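Local atomic coordinates of cysteine desulfurase (Stenotrophomonas maltophilia, PDB entry 6WCI), a protein that probably removes sulfur from L-cysteine with the help of pyridoxal 5'-phosphate, yielding L-alanine and loading a sulfur carrier. Residues His192-Leu197 against His386-Tyr391; Glu274-Lys277 against Gly283-Phe286. All coordinates share one frame; numbering follows the deposited sequence.

Contact 1: residues His192-Leu197 against His386-Tyr391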
# COMPACT_ATOMS: atom_id res chain seq x y z
N HIS B 192 20.63 -8.01 -4.24
CA HIS B 192 20.82 -9.24 -4.98
C HIS B 192 21.18 -8.93 -6.42
O HIS B 192 22.14 -9.48 -6.97
CB HIS B 192 19.56 -10.11 -4.90
CG HIS B 192 19.76 -11.51 -5.37
ND1 HIS B 192 18.80 -12.49 -5.22
CD2 HIS B 192 20.80 -12.11 -6.01
CE1 HIS B 192 19.24 -13.62 -5.73
NE2 HIS B 192 20.45 -13.42 -6.21
N VAL B 193 20.45 -7.99 -7.02
CA VAL B 193 20.70 -7.54 -8.39
C VAL B 193 20.60 -6.03 -8.43
O VAL B 193 19.61 -5.45 -7.96
CB VAL B 193 19.73 -8.18 -9.39
CG1 VAL B 193 20.02 -7.68 -10.80
CG2 VAL B 193 19.85 -9.70 -9.34
N SER B 194 21.62 -5.38 -8.99
CA SER B 194 21.67 -3.93 -9.07
C SER B 194 20.76 -3.42 -10.18
O SER B 194 20.83 -3.91 -11.32
CB SER B 194 23.12 -3.47 -9.30
OG SER B 194 23.18 -2.16 -9.84
N ASN B 195 19.92 -2.43 -9.86
CA ASN B 195 19.01 -1.85 -10.84
C ASN B 195 19.72 -0.95 -11.84
O ASN B 195 19.10 -0.55 -12.84
CB ASN B 195 17.92 -1.03 -10.14
CG ASN B 195 18.47 0.21 -9.49
OD1 ASN B 195 19.39 0.14 -8.67
ND2 ASN B 195 17.93 1.37 -9.86
N VAL B 196 20.97 -0.59 -11.60
CA VAL B 196 21.76 0.24 -12.50
C VAL B 196 22.80 -0.58 -13.24
O VAL B 196 22.90 -0.52 -14.47
CB VAL B 196 22.43 1.40 -11.72
CG1 VAL B 196 23.42 2.14 -12.59
CG2 VAL B 196 21.38 2.34 -11.15
N LEU B 197 23.60 -1.35 -12.50
CA LEU B 197 24.68 -2.15 -13.08
C LEU B 197 24.19 -3.47 -13.66
O LEU B 197 24.85 -4.01 -14.55
CB LEU B 197 25.73 -2.42 -12.01
CG LEU B 197 26.22 -1.19 -11.27
CD1 LEU B 197 26.91 -1.56 -9.95
CD2 LEU B 197 27.16 -0.38 -12.16
N HIS B 386 22.08 7.43 -6.14
CA HIS B 386 23.02 8.54 -6.23
C HIS B 386 24.44 8.16 -5.83
O HIS B 386 25.38 8.59 -6.52
CB HIS B 386 22.51 9.72 -5.40
CG HIS B 386 21.23 10.31 -5.91
ND1 HIS B 386 20.65 11.42 -5.33
CD2 HIS B 386 20.43 9.95 -6.93
CE1 HIS B 386 19.54 11.72 -5.99
NE2 HIS B 386 19.38 10.84 -6.96
N PRO B 387 24.68 7.41 -4.74
CA PRO B 387 26.08 7.16 -4.36
C PRO B 387 26.83 6.29 -5.35
O PRO B 387 28.03 6.47 -5.53
CB PRO B 387 25.96 6.47 -2.99
CG PRO B 387 24.58 6.78 -2.52
CD PRO B 387 23.75 6.84 -3.76
N LEU B 388 26.14 5.36 -6.02
CA LEU B 388 26.78 4.56 -7.05
C LEU B 388 27.30 5.44 -8.18
O LEU B 388 28.45 5.32 -8.60
CB LEU B 388 25.81 3.51 -7.58
CG LEU B 388 26.31 2.67 -8.77
CD1 LEU B 388 27.58 1.91 -8.40
CD2 LEU B 388 25.23 1.73 -9.26
N LEU B 389 26.45 6.37 -8.66
CA LEU B 389 26.87 7.31 -9.69
C LEU B 389 28.04 8.18 -9.23
O LEU B 389 28.86 8.60 -10.05
CB LEU B 389 25.70 8.20 -10.10
CG LEU B 389 24.84 7.72 -11.27
CD1 LEU B 389 23.94 6.55 -10.89
CD2 LEU B 389 24.03 8.87 -11.83
N GLN B 390 28.12 8.48 -7.93
CA GLN B 390 29.23 9.30 -7.45
C GLN B 390 30.56 8.56 -7.59
O GLN B 390 31.56 9.16 -7.98
CB GLN B 390 28.99 9.72 -6.00
N TYR B 391 30.57 7.26 -7.31
CA TYR B 391 31.79 6.47 -7.48
C TYR B 391 32.27 6.49 -8.93
O TYR B 391 33.48 6.52 -9.19
CB TYR B 391 31.55 5.04 -7.00
CG TYR B 391 32.59 4.04 -7.46
CD1 TYR B 391 33.79 3.89 -6.77
CD2 TYR B 391 32.37 3.23 -8.57
CE1 TYR B 391 34.74 2.97 -7.19
CE2 TYR B 391 33.31 2.32 -8.99
CZ TYR B 391 34.49 2.19 -8.30
OH TYR B 391 35.42 1.27 -8.73
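Leu-388 meets Val-196 and Leu-197 tip to tip, a simple case of one helix side chain closing onto a loop. Its CG lies anti to the backbone N (chi1 175°), which carries both methyls off the helix toward the loop. Most of the touching falls to CD2, seated against the branch carbons of two consecutive residues: it is 3.7 Å from Val-196 CB and equally 3.7 Å from Leu-197 CG. The other methyl, CD1, meets the end of Leu-197 alone, 3.9 Å from its CD1. All three side chains are buried and the contact is essentially apolar.

Ser-194 braces the loop from within. Ser-194 OG accepts from Leu-197 N at 2.8 Å and, with a longer and more bent bond, from Val-196 N at 3.2 Å. Outside the pair, Arg-399 and Ser-356 bind the carbonyls of Asn-195 and Val-196, while Asn-195 ND2 donates to His-383 O. An ST turn and ST motif at Ser-194 shape the loop after strand 185-191 of the seven-stranded sheet, and that loop packs on helix 386-392, just beyond the S-hydroxylated Cys-384, within this class-V pyridoxal-phosphate enzyme fold.

Contact 2: residues Glu274-Lys277 against Gly283-Phe286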
# COMPACT_ATOMS: atom_id res chain seq x y z
N GLU B 274 -6.49 -6.24 12.30
CA GLU B 274 -5.89 -7.40 11.64
C GLU B 274 -4.59 -7.84 12.32
O GLU B 274 -4.35 -9.04 12.43
CB GLU B 274 -5.67 -7.14 10.15
CG GLU B 274 -6.93 -6.71 9.40
CD GLU B 274 -8.16 -7.52 9.81
OE1 GLU B 274 -9.12 -6.92 10.34
OE2 GLU B 274 -8.15 -8.75 9.61
N MET B 275 -3.77 -6.90 12.79
CA MET B 275 -2.53 -7.31 13.46
C MET B 275 -2.71 -7.52 14.96
O MET B 275 -1.79 -8.00 15.62
CB MET B 275 -1.41 -6.30 13.21
CG MET B 275 -1.72 -4.85 13.59
SD MET B 275 -1.55 -4.47 15.34
CE MET B 275 0.25 -4.55 15.50
N ILE B 276 -3.88 -7.19 15.50
CA ILE B 276 -4.16 -7.41 16.91
C ILE B 276 -4.92 -8.72 17.04
O ILE B 276 -5.50 -9.24 16.09
CB ILE B 276 -4.96 -6.25 17.54
CG1 ILE B 276 -6.23 -5.98 16.73
CG2 ILE B 276 -4.11 -4.99 17.61
CD1 ILE B 276 -7.43 -6.80 17.16
N LYS B 277 -4.93 -9.25 18.25
CA LYS B 277 -5.81 -10.35 18.59
C LYS B 277 -6.93 -9.92 19.52
O LYS B 277 -8.08 -10.31 19.33
CB LYS B 277 -4.98 -11.47 19.24
CG LYS B 277 -5.71 -12.76 19.57
CD LYS B 277 -4.74 -13.81 20.12
CE LYS B 277 -3.52 -13.98 19.20
NZ LYS B 277 -2.60 -15.07 19.63
N GLY B 283 -4.81 -3.00 27.79
CA GLY B 283 -3.76 -3.78 27.19
C GLY B 283 -4.23 -4.57 25.99
O GLY B 283 -5.30 -5.19 26.01
N THR B 284 -3.41 -4.57 24.95
CA THR B 284 -3.71 -5.21 23.67
C THR B 284 -2.80 -6.41 23.46
O THR B 284 -1.64 -6.40 23.88
CB THR B 284 -3.55 -4.20 22.54
OG1 THR B 284 -4.59 -3.22 22.63
CG2 THR B 284 -3.60 -4.85 21.17
N VAL B 285 -3.35 -7.46 22.84
CA VAL B 285 -2.63 -8.68 22.51
C VAL B 285 -2.54 -8.78 20.98
O VAL B 285 -3.56 -8.69 20.29
CB VAL B 285 -3.33 -9.92 23.10
CG1 VAL B 285 -2.56 -11.18 22.74
CG2 VAL B 285 -3.47 -9.79 24.63
N PHE B 286 -1.33 -8.98 20.47
CA PHE B 286 -1.13 -8.95 19.03
C PHE B 286 -1.17 -10.35 18.42
O PHE B 286 -0.86 -11.34 19.08
CB PHE B 286 0.22 -8.29 18.69
CG PHE B 286 0.36 -6.90 19.24
CD1 PHE B 286 -0.28 -5.84 18.63
CD2 PHE B 286 1.13 -6.66 20.37
CE1 PHE B 286 -0.16 -4.55 19.14
CE2 PHE B 286 1.26 -5.39 20.88
CZ PHE B 286 0.61 -4.33 20.26
O HOH W 1 0.15 -13.31 20.62
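Met-275 and Phe-286 run side by side, pointing the same way, and make the dense half of this contact. The thioether chain is bent at both chi2 and chi3, which folds its end back to the aromatic ring. Met-275 CE comes as near as 3.4 Å to Phe-286 CD1, approaching the ring obliquely, while the sulfur stands at the ring edge, 5.0 Å from the centroid, in a Met-aromatic contact. Ile-276 crosses Phe-286 at about a right angle, and its CG2 sits 3.6 Å from Thr-284 CG2, methyl against methyl. Residues of the second subunit complete this side: Val-148 lies on Met-275, Leu-152 on Phe-286, and Gln-151 is hydrogen-bonded to Thr-284 OG1.

The backbones form a short antiparallel beta hairpin. Ile-276 and Phe-286 are a non-hydrogen-bonded pair with their CA atoms only 4.0 Å apart, and the side chains diverge from it. On one side of that pair Lys-277 N donates to Val-285 O in the carbonyl plane; the modelled 2.5 Å is shorter than expected and its exact length doubtful. On the other, Met-275 and Asn-287 are joined through their backbones. Such a hairpin, reaching across the dimer to the partner's active site, is a feature of SufS enzymes, and here Glu-274 packs on the oxidised cysteine of the second subunit.

Toward solvent the fit is looser. Lys-277 and Val-285 are exposed, and their side chains come no nearer than 4.3 Å, from CB to CG1. The lysine chain, extended at first and then bent at chi3, passes along the strand so that its CE approaches the Phe-286 carbonyl. A water donates to Phe-286 O at 2.7 Å, and its link to Lys-277 NZ is long and weak.

How the contacts relate
Contact 1 is a long-range closure, joining positions 189 residues apart, whereas contact 2 closes a local hairpin nested within that long loop. Within one chain their centres lie 40 Å apart, on opposite sides of the chain's centre, and their nearest atoms about 28 Å. Both lie within the class-V aminotransferase fold: contact 1 joins the seven-stranded sheet's strand 185-191 loop to helix 386-392, while contact 2 lies on the excursion between helices 260-265 and 300-316. The dimer brings the two together: His-386 hydrogen-bonds Val-279 N and packs on Lys-277 of the second subunit, while Pro-387 packs on its Phe-281. Helix 386-392 therefore receives the partner's hairpin region close to Cys-384, where both subunits contribute.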